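Local atomic coordinates of putative exported protein (Bordetella parapertussis, PDB entry 3OCJ), a protein that is of unknown function but probably transfers methyl groups from S-adenosylmethionine to a substrate not yet identified. Residues 103-106 and 107-111; 267-270 and 271-275. One frame throughout, in Å; residues are numbered along the deposited sequence.

Overall arrangement
Contact 1 lies within helix 96-115, its centre about 12 Å from that of the chain; contact 2 marks the start of helix 271-280, its centre about 16 Å out. Their centres are about 19 Å apart and they do not touch, yet both border the same mixed sheet: 103-111 packs on strands 221-226 and 298-302, while 267-275 reaches the outermost strand 286-289. Each is partly buried. In contact 1 the buried pair is an arginine and a phenylalanine joined by a cation-pi contact, with charged and imidazole groups on the outer side. Contact 2 relies instead on hydrogen bonds that close a helix end, its buried arginine being held by partners elsewhere.

Contact 1: residues 103-106 and 107-111; sequences ERHG and HFRRA
Arg104 and Phe108, one helical turn apart, form the tight side of this contact within helix 96-115. NH1 of Arg104 sits over the centre of the Phe108 ring, 3.5 Å above its plane, and CZ of Arg104 lies 4.7 Å from the ring centroid, a cation-pi contact over the face. The guanidinium stands nearly upright on the ring, edge-on, the two planes 82° apart. The Arg104 chain leaves with CG anti to the backbone N (chi1 173°) and bends at chi3, which folds the guanidinium back onto the aromatic; CG of Arg104 packs 3.6 Å from CE1 of Phe108. Both residues are buried where the helix packs across strands 221-226 and 298-302 of the mixed sheet, against Ser226 and Thr298; Arg104 finds a second aromatic in Phe296 while its NE bonds to Thr101. The backbone stays alpha-helical, with Phe108 N to Arg104 O at 2.8 Å. The other flank is looser and wetter. A water bridges Glu103 OE1, at 2.6 Å, and His107 NE2, at 2.8 Å; the same carboxylate oxygen also takes the backbone N-H of Arg292. Through its other ring nitrogen, ND1, His107 accepts a nearly straight bond from NH1 of Arg110 at 2.9 Å, close to both group planes. Arg110 NH1 also forms a salt bridge with Glu289. On the solvent side Arg109 lays CG over one face of the His105 ring, and its CD comes to 3.9 Å from NE2 of His105. With ND1 accepting from Arg110, a neutral His107 would be expected to carry its proton on NE2; the Glu103 carboxylate could favour a second proton, but on ND1 it would probably displace the Arg110 N-H.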
ATOM      1  N   GLU A 103       0.134  -4.252  -9.887  1.00 11.81           N
ATOM      2  CA  GLU A 103      -1.102  -4.479 -10.631  1.00 12.52           C
ATOM      3  C   GLU A 103      -2.215  -3.622 -10.045  1.00 13.10           C
ATOM      4  O   GLU A 103      -2.968  -2.986 -10.779  1.00 12.59           O
ATOM      5  CB  GLU A 103      -1.507  -5.948 -10.577  1.00 12.45           C
ATOM      6  CG  GLU A 103      -0.621  -6.899 -11.358  1.00 13.92           C
ATOM      7  CD  GLU A 103      -1.076  -8.323 -11.172  1.00 14.54           C
ATOM      8  OE1 GLU A 103      -2.167  -8.643 -11.680  1.00 14.42           O
ATOM      9  OE2 GLU A 103      -0.361  -9.093 -10.511  1.00 19.29           O
ATOM     10  N   ARG A 104      -2.312  -3.612  -8.718  1.00 12.40           N
ATOM     11  CA  ARG A 104      -3.301  -2.804  -8.016  1.00 12.36           C
ATOM     12  C   ARG A 104      -3.161  -1.329  -8.387  1.00 12.42           C
ATOM     13  O   ARG A 104      -4.148  -0.669  -8.665  1.00 11.85           O
ATOM     14  CB  ARG A 104      -3.150  -3.006  -6.513  1.00 10.81           C
ATOM     15  CG  ARG A 104      -4.030  -2.080  -5.667  1.00 10.84           C
ATOM     16  CD  ARG A 104      -3.399  -1.773  -4.280  1.00 11.12           C
ATOM     17  NE  ARG A 104      -2.046  -1.219  -4.426  1.00 11.14           N
ATOM     18  CZ  ARG A 104      -1.779   0.045  -4.747  1.00 11.78           C
ATOM     19  NH1 ARG A 104      -2.753   0.922  -4.943  1.00 13.81           N
ATOM     20  NH2 ARG A 104      -0.509   0.431  -4.888  1.00 13.91           N
ATOM     21  N   HIS A 105      -1.932  -0.815  -8.375  1.00 11.81           N
ATOM     22  CA  HIS A 105      -1.674   0.555  -8.811  1.00 11.64           C
ATOM     23  C   HIS A 105      -2.247   0.835 -10.201  1.00 13.61           C
ATOM     24  O   HIS A 105      -2.819   1.902 -10.451  1.00 12.70           O
ATOM     25  CB  HIS A 105      -0.165   0.805  -8.795  1.00 12.35           C
ATOM     26  CG  HIS A 105       0.230   2.202  -9.148  1.00 15.93           C
ATOM     27  ND1 HIS A 105       0.000   3.275  -8.312  1.00 18.00           N
ATOM     28  CD2 HIS A 105       0.882   2.693 -10.226  1.00 19.85           C
ATOM     29  CE1 HIS A 105       0.475   4.372  -8.876  1.00 17.69           C
ATOM     30  NE2 HIS A 105       1.017   4.046 -10.037  1.00 18.26           N
ATOM     31  N   GLY A 106      -2.073  -0.117 -11.115  1.00 12.80           N
ATOM     32  CA  GLY A 106      -2.647   0.010 -12.445  1.00 12.76           C
ATOM     33  C   GLY A 106      -4.164   0.069 -12.414  1.00 15.58           C
ATOM     34  O   GLY A 106      -4.782   0.853 -13.148  1.00 15.14           O
ATOM     35  N   HIS A 107      -4.779  -0.771 -11.584  1.00 12.58           N
ATOM     36  CA  HIS A 107      -6.238  -0.754 -11.484  1.00 13.05           C
ATOM     37  C   HIS A 107      -6.749   0.550 -10.862  1.00 12.93           C
ATOM     38  O   HIS A 107      -7.790   1.069 -11.271  1.00 13.05           O
ATOM     39  CB  HIS A 107      -6.766  -1.984 -10.729  1.00 13.93           C
ATOM     40  CG  HIS A 107      -6.540  -3.273 -11.456  1.00 11.96           C
ATOM     41  ND1 HIS A 107      -7.021  -3.503 -12.728  1.00 14.84           N
ATOM     42  CD2 HIS A 107      -5.892  -4.403 -11.087  1.00 12.19           C
ATOM     43  CE1 HIS A 107      -6.665  -4.715 -13.116  1.00 15.13           C
ATOM     44  NE2 HIS A 107      -5.975  -5.281 -12.141  1.00 13.39           N
ATOM     45  N   PHE A 108      -6.025   1.072  -9.875  1.00 11.99           N
ATOM     46  CA  PHE A 108      -6.357   2.380  -9.313  1.00 11.35           C
ATOM     47  C   PHE A 108      -6.341   3.443 -10.408  1.00 13.14           C
ATOM     48  O   PHE A 108      -7.239   4.269 -10.492  1.00 13.79           O
ATOM     49  CB  PHE A 108      -5.354   2.778  -8.216  1.00 12.77           C
ATOM     50  CG  PHE A 108      -5.730   2.323  -6.824  1.00 11.28           C
ATOM     51  CD1 PHE A 108      -6.087   1.004  -6.563  1.00 11.39           C
ATOM     52  CD2 PHE A 108      -5.682   3.211  -5.764  1.00 12.73           C
ATOM     53  CE1 PHE A 108      -6.414   0.584  -5.282  1.00  9.86           C
ATOM     54  CE2 PHE A 108      -6.017   2.806  -4.482  1.00 12.71           C
ATOM     55  CZ  PHE A 108      -6.371   1.476  -4.233  1.00 11.74           C
ATOM     56  N   ARG A 109      -5.295   3.438 -11.233  1.00 13.39           N
ATOM     57  CA  ARG A 109      -5.191   4.442 -12.276  1.00 14.01           C
ATOM     58  C   ARG A 109      -6.360   4.312 -13.245  1.00 12.88           C
ATOM     59  O   ARG A 109      -6.973   5.315 -13.621  1.00 14.77           O
ATOM     60  CB  ARG A 109      -3.848   4.332 -12.998  1.00 15.84           C
ATOM     61  CG  ARG A 109      -2.693   4.939 -12.212  1.00 21.59           C
ATOM     62  CD  ARG A 109      -1.387   4.838 -12.988  1.00 31.69           C
ATOM     63  NE  ARG A 109      -1.490   5.508 -14.280  1.00 34.43           N
ATOM     64  CZ  ARG A 109      -0.594   5.394 -15.254  1.00 44.33           C
ATOM     65  NH1 ARG A 109       0.478   4.632 -15.085  1.00 47.29           N
ATOM     66  NH2 ARG A 109      -0.771   6.043 -16.398  1.00 39.64           N
ATOM     67  N   ARG A 110      -6.676   3.089 -13.667  1.00 13.53           N
ATOM     68  CA  ARG A 110      -7.791   2.917 -14.599  1.00 15.15           C
ATOM     69  C   ARG A 110      -9.114   3.362 -13.982  1.00 12.36           C
ATOM     70  O   ARG A 110      -9.947   3.998 -14.656  1.00 14.00           O
ATOM     71  CB  ARG A 110      -7.907   1.463 -15.090  1.00 16.54           C
ATOM     72  CG  ARG A 110      -6.821   1.026 -16.058  1.00 19.65           C
ATOM     73  CD  ARG A 110      -7.186  -0.297 -16.755  1.00 20.53           C
ATOM     74  NE  ARG A 110      -7.553  -1.319 -15.784  1.00 17.95           N
ATOM     75  CZ  ARG A 110      -8.769  -1.844 -15.641  1.00 20.67           C
ATOM     76  NH1 ARG A 110      -8.981  -2.740 -14.683  1.00 18.04           N
ATOM     77  NH2 ARG A 110      -9.771  -1.495 -16.443  1.00 22.08           N
ATOM     78  N   ALA A 111      -9.320   3.028 -12.712  1.00 12.97           N
ATOM     79  CA  ALA A 111     -10.578   3.362 -12.049  1.00 13.55           C
ATOM     80  C   ALA A 111     -10.696   4.870 -11.868  1.00 14.73           C
ATOM     81  O   ALA A 111     -11.738   5.454 -12.154  1.00 14.75           O
ATOM     82  CB  ALA A 111     -10.692   2.649 -10.705  1.00 13.57           C
TER
HETATM   83  O   HOH W   1      -3.984  -7.171 -12.879  1.00 18.99           O

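Contact 2: residues 267-270 and 271-275; sequences ALRT and HAQTR
A capping box opens helix 271-280, with Thr270 as N-cap and Gln273 three residues on. OG1 of Thr270 accepts the backbone N-H of Gln273 at 3.0 Å, and in return OE1 of Gln273 accepts the backbone N-H of Thr270, also at 3.0 Å. That second bond is nearly straight (164° at the hydrogen) and reaches a lone pair of OE1 in the carbonyl plane. The threonine hydroxyl is placed for its role by chi1 of 63°, which sets OG1 between the backbone N and the carbonyl carbon and turns it toward the first turn of the helix. The Gln273 chain runs extended beyond CG and passes the hydroxyl, CG lying 3.2 Å from OG1 of Thr270. Its amide oxygen thereby also comes to 3.3 Å from CA of Arg269. In a capping box the two side chains satisfy backbone N-H groups at the helix start that have no preceding turn to bond to; here the box links the loop after helix 247-261 to the helix. The helical pattern then begins with Thr274 N bonded to Thr270 O at 3.0 Å. CB of Thr274 packs against the same carbonyl, 3.5 Å from Thr270 O. Gln273 NE2, the other end of the amide, bonds to a glycerol, probably from the crystallisation liquor. Arg269 brings CB to 3.7 Å from OE1 of Gln273, but its guanidinium leads away to Asp203 and to the carbonyl oxygens of Asn197 and Glu200. His271 turns from the box to bond Asp290 through NE2, its ring edge-to-face with Phe288 and Phe227.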
ATOM      1  N   ALA A 267      -3.235  -7.427   8.268  1.00 11.79           N
ATOM      2  CA  ALA A 267      -4.670  -7.483   8.503  1.00 11.34           C
ATOM      3  C   ALA A 267      -5.310  -7.875   7.182  1.00 12.38           C
ATOM      4  O   ALA A 267      -5.654  -7.016   6.374  1.00 12.91           O
ATOM      5  CB  ALA A 267      -5.204  -6.148   8.991  1.00 12.46           C
ATOM      6  N   LEU A 268      -5.451  -9.174   6.974  1.00 10.44           N
ATOM      7  CA  LEU A 268      -5.874  -9.727   5.685  1.00 10.87           C
ATOM      8  C   LEU A 268      -7.369  -9.991   5.723  1.00 12.05           C
ATOM      9  O   LEU A 268      -7.889 -10.484   6.725  1.00 13.21           O
ATOM     10  CB  LEU A 268      -5.095 -11.014   5.383  1.00 11.53           C
ATOM     11  CG  LEU A 268      -3.567 -10.901   5.539  1.00 11.63           C
ATOM     12  CD1 LEU A 268      -2.871 -12.235   5.249  1.00 13.69           C
ATOM     13  CD2 LEU A 268      -3.011  -9.797   4.641  1.00 14.72           C
ATOM     14  N   ARG A 269      -8.061  -9.669   4.629  1.00 10.77           N
ATOM     15  CA  ARG A 269      -9.517  -9.745   4.589  1.00 10.53           C
ATOM     16  C   ARG A 269      -9.980 -10.245   3.233  1.00 10.09           C
ATOM     17  O   ARG A 269      -9.328 -10.003   2.208  1.00 10.91           O
ATOM     18  CB  ARG A 269     -10.132  -8.367   4.861  1.00 10.97           C
ATOM     19  CG  ARG A 269      -9.945  -7.907   6.307  1.00 11.61           C
ATOM     20  CD  ARG A 269     -10.715  -6.615   6.641  1.00 12.19           C
ATOM     21  NE  ARG A 269     -10.517  -6.337   8.070  1.00 12.09           N
ATOM     22  CZ  ARG A 269      -9.509  -5.628   8.572  1.00 12.88           C
ATOM     23  NH1 ARG A 269      -8.648  -5.003   7.772  1.00 11.85           N
ATOM     24  NH2 ARG A 269      -9.405  -5.518   9.895  1.00 13.12           N
ATOM     25  N   THR A 270     -11.095 -10.969   3.233  1.00 10.22           N
ATOM     26  CA  THR A 270     -11.651 -11.478   1.988  1.00 10.43           C
ATOM     27  C   THR A 270     -12.501 -10.409   1.282  1.00 11.17           C
ATOM     28  O   THR A 270     -12.818  -9.351   1.853  1.00 11.66           O
ATOM     29  CB  THR A 270     -12.549 -12.682   2.251  1.00 11.90           C
ATOM     30  OG1 THR A 270     -13.650 -12.264   3.063  1.00 11.77           O
ATOM     31  CG2 THR A 270     -11.784 -13.807   2.957  1.00 11.50           C
ATOM     32  N   HIS A 271     -12.890 -10.709   0.043  1.00 10.22           N
ATOM     33  CA  HIS A 271     -13.816  -9.871  -0.703  1.00 11.13           C
ATOM     34  C   HIS A 271     -15.131  -9.736   0.062  1.00 10.54           C
ATOM     35  O   HIS A 271     -15.670  -8.646   0.187  1.00 11.68           O
ATOM     36  CB  HIS A 271     -14.118 -10.488  -2.079  1.00  9.81           C
ATOM     37  CG  HIS A 271     -12.978 -10.423  -3.053  1.00 11.11           C
ATOM     38  ND1 HIS A 271     -11.913 -11.295  -3.025  1.00 12.45           N
ATOM     39  CD2 HIS A 271     -12.774  -9.608  -4.115  1.00  9.82           C
ATOM     40  CE1 HIS A 271     -11.090 -11.008  -4.025  1.00 11.24           C
ATOM     41  NE2 HIS A 271     -11.588  -9.984  -4.697  1.00  9.51           N
ATOM     42  N   ALA A 272     -15.636 -10.853   0.575  1.00 11.29           N
ATOM     43  CA  ALA A 272     -16.901 -10.824   1.301  1.00 10.75           C
ATOM     44  C   ALA A 272     -16.807  -9.988   2.573  1.00 11.44           C
ATOM     45  O   ALA A 272     -17.734  -9.247   2.900  1.00 13.24           O
ATOM     46  CB  ALA A 272     -17.369 -12.250   1.624  1.00 12.45           C
ATOM     47  N   GLN A 273     -15.691 -10.098   3.292  1.00 10.74           N
ATOM     48  CA  GLN A 273     -15.518  -9.296   4.502  1.00 11.65           C
ATOM     49  C   GLN A 273     -15.483  -7.812   4.143  1.00 13.95           C
ATOM     50  O   GLN A 273     -16.137  -6.994   4.784  1.00 12.24           O
ATOM     51  CB  GLN A 273     -14.251  -9.691   5.257  1.00 12.28           C
ATOM     52  CG  GLN A 273     -14.359 -11.045   5.953  1.00 13.55           C
ATOM     53  CD  GLN A 273     -13.065 -11.454   6.619  1.00 16.58           C
ATOM     54  OE1 GLN A 273     -11.991 -11.357   6.033  1.00 13.85           O
ATOM     55  NE2 GLN A 273     -13.163 -11.919   7.859  1.00 23.58           N
ATOM     56  N   THR A 274     -14.715  -7.469   3.111  1.00 10.90           N
ATOM     57  CA  THR A 274     -14.607  -6.082   2.678  1.00  9.85           C
ATOM     58  C   THR A 274     -15.967  -5.560   2.209  1.00 11.33           C
ATOM     59  O   THR A 274     -16.345  -4.427   2.528  1.00 12.26           O
ATOM     60  CB  THR A 274     -13.529  -5.950   1.589  1.00 10.65           C
ATOM     61  OG1 THR A 274     -12.259  -6.256   2.184  1.00 11.63           O
ATOM     62  CG2 THR A 274     -13.495  -4.533   1.010  1.00 11.79           C
ATOM     63  N   ARG A 275     -16.702  -6.378   1.452  1.00 11.17           N
ATOM     64  CA  ARG A 275     -18.040  -5.993   1.036  1.00 11.23           C
ATOM     65  C   ARG A 275     -18.943  -5.678   2.229  1.00 11.96           C
ATOM     66  O   ARG A 275     -19.643  -4.672   2.230  1.00 12.83           O
ATOM     67  CB  ARG A 275     -18.683  -7.092   0.189  1.00 12.15           C
ATOM     68  CG  ARG A 275     -20.172  -6.866  -0.030  1.00 12.79           C
ATOM     69  CD  ARG A 275     -20.783  -7.921  -0.949  1.00 14.78           C
ATOM     70  NE  ARG A 275     -20.252  -7.836  -2.306  1.00 18.04           N
ATOM     71  CZ  ARG A 275     -20.683  -6.966  -3.219  1.00 13.68           C
ATOM     72  NH1 ARG A 275     -21.650  -6.107  -2.921  1.00 20.46           N
ATOM     73  NH2 ARG A 275     -20.152  -6.951  -4.434  1.00 23.08           N
TER